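Local coordinates for probable protein phosphatase 2C 50 (Oryza sativa subsp. japonica, PDB 5ZCG) that probably removes phosphate groups from serine and threonine side chains of other proteins, as a metal-dependent phosphatase of the PP2C family, at residues 249-252 / 253-257; 298-301 / 302-305. The protein carries 5 engineered substitutions. All coordinates share one frame; numbering follows the deposited sequence.

Contact 1. Residues 249-252 / 253-257; sequences DGLW and DVVSN. With MG (magnesium ion), chain E.
At the magnesium site of this phosphatase, the short helix 249-252 turns into the loop 253-257 through a bond from Asp253 N to Asp249 O (2.8 Å). The same Asp249 supplies the metal ligand: its OD1 binds magnesium at 2.1 Å, alongside Asp61, Asp311 and three waters. With CG held between the backbone N and the carbonyl carbon (chi1 58°), OD1 turns to the ion, while OD2 accepts a bond from metal-bound water 1 (2.6 Å). Asp253 lies alongside, pointing the same way, its OD2 3.8 Å from Asp249 OD2 and their carboxylate planes 48° apart. Asp-Gly-Leu-Trp-Asp is a signature stretch of PP2C enzymes, and here its aspartates gather at the metal end while its apolar residues turn inward. Leu251 O grips the turn twice, taking Val255 N in its carbonyl plane at 2.9 Å and Val254 N from above that plane at 3.1 Å. Beside this pair of bonds, Leu251 CD1 meets Val255 CG2 at 3.6 Å, and CD2 of the same leucine lies over one face of the Trp252 indole, toward its rim. Asn257 approaches that ring obliquely, OD1 3.5 Å from Trp252 CZ3, its amide plane turned 89° to the indole. Arg165 bonds to Asn257 OD1 and also makes a cation-pi contact with the tryptophan. Were Trp252 cut back to an alanine, Arg165 would probably lose its aromatic partner and a gap would open beside Val167 and Ala260. Water 2 bridges Trp252 O and Val255 O across the bend.

Contact 2. Residues 298-301 / 302-305; sequences DYLM and RLAL
Arg302 folds back along its helix and lays one face of its guanidinium over the backbone between Asp298 and Tyr299, with Tyr299 N above the centre of the plane. Bends at chi2 and chi3 (138° and 33°) bring the chain round, carrying CD to 3.4 Å from Asp298 O. NH1 ends beside the aspartate's methylene, 3.6 Å from Asp298 CB, instead of at its carboxylate: Asp298 OD2 stays 4.9 Å from Arg302 NH1 and bonds to Gln294. Opposite charges this near may still attract, though not as a salt bridge. Arg302 NH2 reaches the tyrosine, 3.9 Å from Tyr299 CD2. The two side chains cross at about a right angle, and their ring and guanidinium planes stand 56° apart, so this is no flat stack.

One turn along, Leu303 CB comes to 3.2 Å from Tyr299 O, and the Leu303 and Leu300 side chains only graze, CD2 to CD2. The backbone runs in regular i to i+4 bonds, among them Arg302 N to Asp298 O (2.9 Å) and Leu305 N to Met301 O (3.0 Å). A long, flexible arginine suits the exposed flank, while Leu300 and the small Ala304 suit the face against strand 313-319, and Met301 reaches strand 3-9. Tyr299 and Leu300 also touch helix 257-274. This division of faces is that of an amphipathic helix, here one of the pair flanking a beta-sheet in the alpha-beta-beta-alpha sandwich of PP2C phosphatases.

How the contacts relate
The two contacts pack directly on each other, Ala304 CB lying 3.7 Å from Gly250 O and Leu251 CD1 lying 3.8 Å from Leu300 O. The methyl of Ala304 is short enough to let the helix come close to the carbonyl of Gly250. Contact 1 sits nearer the chain's centre and mixes a metal ligand, ordered waters and a buried indole within a short helix and the loop that follows it. Contact 2, on the outer helix, relies on a repeating backbone pattern, with its arginine at the exposed side and apolar residues facing the sheet. Helix 257-274 is shared: Trp252 and Val255 touch it from contact 1, Tyr299 and Leu300 from contact 2.

Contact 1. Residues 249-252 / 253-257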
loop_
_atom_site.group_PDB
_atom_site.type_symbol
_atom_site.label_atom_id
_atom_site.label_comp_id
_atom_site.label_asym_id
_atom_site.label_seq_id
_atom_site.Cartn_x
_atom_site.Cartn_y
_atom_site.Cartn_z
ATOM N N ASP A 249 5.803 -4.761 -7.828
ATOM C CA ASP A 249 7.246 -4.559 -7.779
ATOM C C ASP A 249 8.012 -5.866 -7.605
ATOM O O ASP A 249 9.235 -5.871 -7.772
ATOM C CB ASP A 249 7.613 -3.571 -6.666
ATOM C CG ASP A 249 7.145 -4.023 -5.290
ATOM O OD1 ASP A 249 6.478 -5.073 -5.183
ATOM O OD2 ASP A 249 7.442 -3.313 -4.303
ATOM N N GLY A 250 7.331 -6.967 -7.276
ATOM C CA GLY A 250 7.988 -8.265 -7.276
ATOM C C GLY A 250 8.638 -8.600 -8.604
ATOM O O GLY A 250 9.618 -9.353 -8.652
ATOM N N LEU A 251 8.098 -8.068 -9.700
ATOM C CA LEU A 251 8.748 -8.183 -11.003
ATOM C C LEU A 251 9.755 -7.054 -11.223
ATOM O O LEU A 251 10.943 -7.310 -11.453
ATOM C CB LEU A 251 7.700 -8.186 -12.124
ATOM C CG LEU A 251 8.263 -8.248 -13.547
ATOM C CD1 LEU A 251 9.131 -9.497 -13.717
ATOM C CD2 LEU A 251 7.157 -8.225 -14.602
ATOM N N TRP A 252 9.295 -5.803 -11.109
ATOM C CA TRP A 252 10.087 -4.647 -11.520
ATOM C C TRP A 252 11.297 -4.399 -10.631
ATOM O O TRP A 252 12.217 -3.688 -11.051
ATOM C CB TRP A 252 9.207 -3.393 -11.550
ATOM C CG TRP A 252 7.942 -3.552 -12.351
ATOM C CD1 TRP A 252 6.661 -3.456 -11.889
ATOM C CD2 TRP A 252 7.842 -3.835 -13.754
ATOM N NE1 TRP A 252 5.767 -3.661 -12.917
ATOM C CE2 TRP A 252 6.468 -3.898 -14.072
ATOM C CE3 TRP A 252 8.779 -4.042 -14.772
ATOM C CZ2 TRP A 252 6.012 -4.160 -15.363
ATOM C CZ3 TRP A 252 8.323 -4.301 -16.053
ATOM C CH2 TRP A 252 6.952 -4.359 -16.336
ATOM N N ASP A 253 11.327 -4.955 -9.419
ATOM C CA ASP A 253 12.514 -4.790 -8.584
ATOM C C ASP A 253 13.731 -5.476 -9.199
ATOM O O ASP A 253 14.858 -4.998 -9.026
ATOM C CB ASP A 253 12.250 -5.315 -7.173
ATOM C CG ASP A 253 11.466 -4.324 -6.317
ATOM O OD1 ASP A 253 11.463 -3.116 -6.644
ATOM O OD2 ASP A 253 10.847 -4.752 -5.319
ATOM N N VAL A 254 13.531 -6.570 -9.932
ATOM C CA VAL A 254 14.639 -7.350 -10.475
ATOM C C VAL A 254 14.632 -7.440 -11.995
ATOM O O VAL A 254 15.607 -7.944 -12.567
ATOM C CB VAL A 254 14.669 -8.772 -9.876
ATOM C CG1 VAL A 254 14.861 -8.708 -8.359
ATOM C CG2 VAL A 254 13.394 -9.532 -10.248
ATOM N N VAL A 255 13.580 -6.990 -12.676
ATOM C CA VAL A 255 13.509 -7.063 -14.131
ATOM C C VAL A 255 13.219 -5.671 -14.673
ATOM O O VAL A 255 12.329 -4.976 -14.168
ATOM C CB VAL A 255 12.446 -8.071 -14.608
ATOM C CG1 VAL A 255 12.416 -8.139 -16.125
ATOM C CG2 VAL A 255 12.725 -9.455 -14.025
ATOM N N SER A 256 13.970 -5.261 -15.691
ATOM C CA SER A 256 13.758 -3.952 -16.289
ATOM C C SER A 256 12.547 -3.970 -17.229
ATOM O O SER A 256 12.038 -5.026 -17.619
ATOM C CB SER A 256 15.007 -3.511 -17.049
ATOM O OG SER A 256 15.239 -4.361 -18.157
ATOM N N ASN A 257 12.086 -2.768 -17.590
ATOM C CA ASN A 257 11.007 -2.640 -18.569
ATOM C C ASN A 257 11.380 -3.306 -19.891
ATOM O O ASN A 257 10.557 -3.996 -20.508
ATOM C CB ASN A 257 10.683 -1.161 -18.796
ATOM C CG ASN A 257 10.139 -0.479 -17.557
ATOM O OD1 ASN A 257 9.785 -1.134 -16.575
ATOM N ND2 ASN A 257 10.069 0.847 -17.596
HETATM MG MG MG E . 5.535 -6.029 -3.615
HETATM O O HOH W 1 6.241 -4.710 -2.438
HETATM O O HOH W 2 12.045 -2.552 -13.386
HETATM O O HOH W 3 4.894 -6.775 -1.810
HETATM O O HOH W 4 4.748 -7.545 -4.861
#

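Contact 2. Residues 298-301 / 302-305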
loop_
_atom_site.group_PDB
_atom_site.type_symbol
_atom_site.label_atom_id
_atom_site.label_comp_id
_atom_site.label_asym_id
_atom_site.label_seq_id
_atom_site.Cartn_x
_atom_site.Cartn_y
_atom_site.Cartn_z
ATOM N N ASP A 298 3.641 -16.521 -16.968
ATOM C CA ASP A 298 4.335 -17.535 -16.180
ATOM C C ASP A 298 5.844 -17.402 -16.325
ATOM O O ASP A 298 6.585 -17.534 -15.343
ATOM C CB ASP A 298 3.883 -18.932 -16.606
ATOM C CG ASP A 298 2.603 -19.368 -15.920
ATOM O OD1 ASP A 298 2.455 -19.110 -14.706
ATOM O OD2 ASP A 298 1.745 -19.973 -16.598
ATOM N N TYR A 299 6.319 -17.155 -17.547
ATOM C CA TYR A 299 7.748 -16.975 -17.762
ATOM C C TYR A 299 8.272 -15.751 -17.022
ATOM O O TYR A 299 9.351 -15.800 -16.428
ATOM C CB TYR A 299 8.039 -16.872 -19.259
ATOM C CG TYR A 299 9.466 -17.196 -19.645
ATOM C CD1 TYR A 299 10.482 -16.273 -19.451
ATOM C CD2 TYR A 299 9.793 -18.423 -20.212
ATOM C CE1 TYR A 299 11.781 -16.556 -19.805
ATOM C CE2 TYR A 299 11.094 -18.718 -20.571
ATOM C CZ TYR A 299 12.085 -17.779 -20.362
ATOM O OH TYR A 299 13.386 -18.053 -20.709
ATOM N N LEU A 300 7.527 -14.639 -17.047
ATOM C CA LEU A 300 7.982 -13.444 -16.331
ATOM C C LEU A 300 8.020 -13.692 -14.824
ATOM O O LEU A 300 8.974 -13.299 -14.142
ATOM C CB LEU A 300 7.083 -12.249 -16.659
ATOM C CG LEU A 300 7.400 -11.573 -18.001
ATOM C CD1 LEU A 300 6.365 -10.509 -18.351
ATOM C CD2 LEU A 300 8.811 -10.987 -18.031
ATOM N N MET A 301 6.982 -14.342 -14.287
ATOM C CA MET A 301 6.973 -14.735 -12.875
ATOM C C MET A 301 8.188 -15.574 -12.509
ATOM O O MET A 301 8.937 -15.235 -11.577
ATOM C CB MET A 301 5.680 -15.503 -12.566
ATOM C CG MET A 301 5.596 -16.107 -11.166
ATOM S SD MET A 301 3.910 -16.537 -10.682
ATOM C CE MET A 301 4.012 -18.330 -10.626
ATOM N N ARG A 302 8.400 -16.659 -13.245
ATOM C CA ARG A 302 9.508 -17.552 -12.945
ATOM C C ARG A 302 10.853 -16.857 -13.123
ATOM O O ARG A 302 11.792 -17.120 -12.361
ATOM C CB ARG A 302 9.423 -18.810 -13.817
ATOM C CG ARG A 302 8.575 -19.917 -13.207
ATOM C CD ARG A 302 7.682 -20.588 -14.237
ATOM N NE ARG A 302 8.298 -20.647 -15.561
ATOM C CZ ARG A 302 7.668 -21.051 -16.661
ATOM N NH1 ARG A 302 6.401 -21.439 -16.598
ATOM N NH2 ARG A 302 8.305 -21.075 -17.825
ATOM N N LEU A 303 10.954 -15.952 -14.099
ATOM C CA LEU A 303 12.163 -15.161 -14.282
ATOM C C LEU A 303 12.455 -14.321 -13.050
ATOM O O LEU A 303 13.584 -14.315 -12.542
ATOM C CB LEU A 303 12.003 -14.252 -15.504
ATOM C CG LEU A 303 13.129 -13.258 -15.781
ATOM C CD1 LEU A 303 14.485 -13.974 -15.785
ATOM C CD2 LEU A 303 12.887 -12.531 -17.091
ATOM N N ALA A 304 11.439 -13.605 -12.553
ATOM C CA ALA A 304 11.628 -12.803 -11.350
ATOM C C ALA A 304 12.087 -13.675 -10.190
ATOM O O ALA A 304 12.978 -13.286 -9.425
ATOM C CB ALA A 304 10.339 -12.063 -10.990
ATOM N N LEU A 305 11.488 -14.857 -10.042
ATOM C CA LEU A 305 11.932 -15.771 -8.994
ATOM C C LEU A 305 13.399 -16.142 -9.175
ATOM O O LEU A 305 14.183 -16.113 -8.218
ATOM C CB LEU A 305 11.058 -17.023 -8.988
ATOM C CG LEU A 305 9.787 -16.946 -8.144
ATOM C CD1 LEU A 305 9.000 -18.246 -8.229
ATOM C CD2 LEU A 305 10.135 -16.617 -6.706
#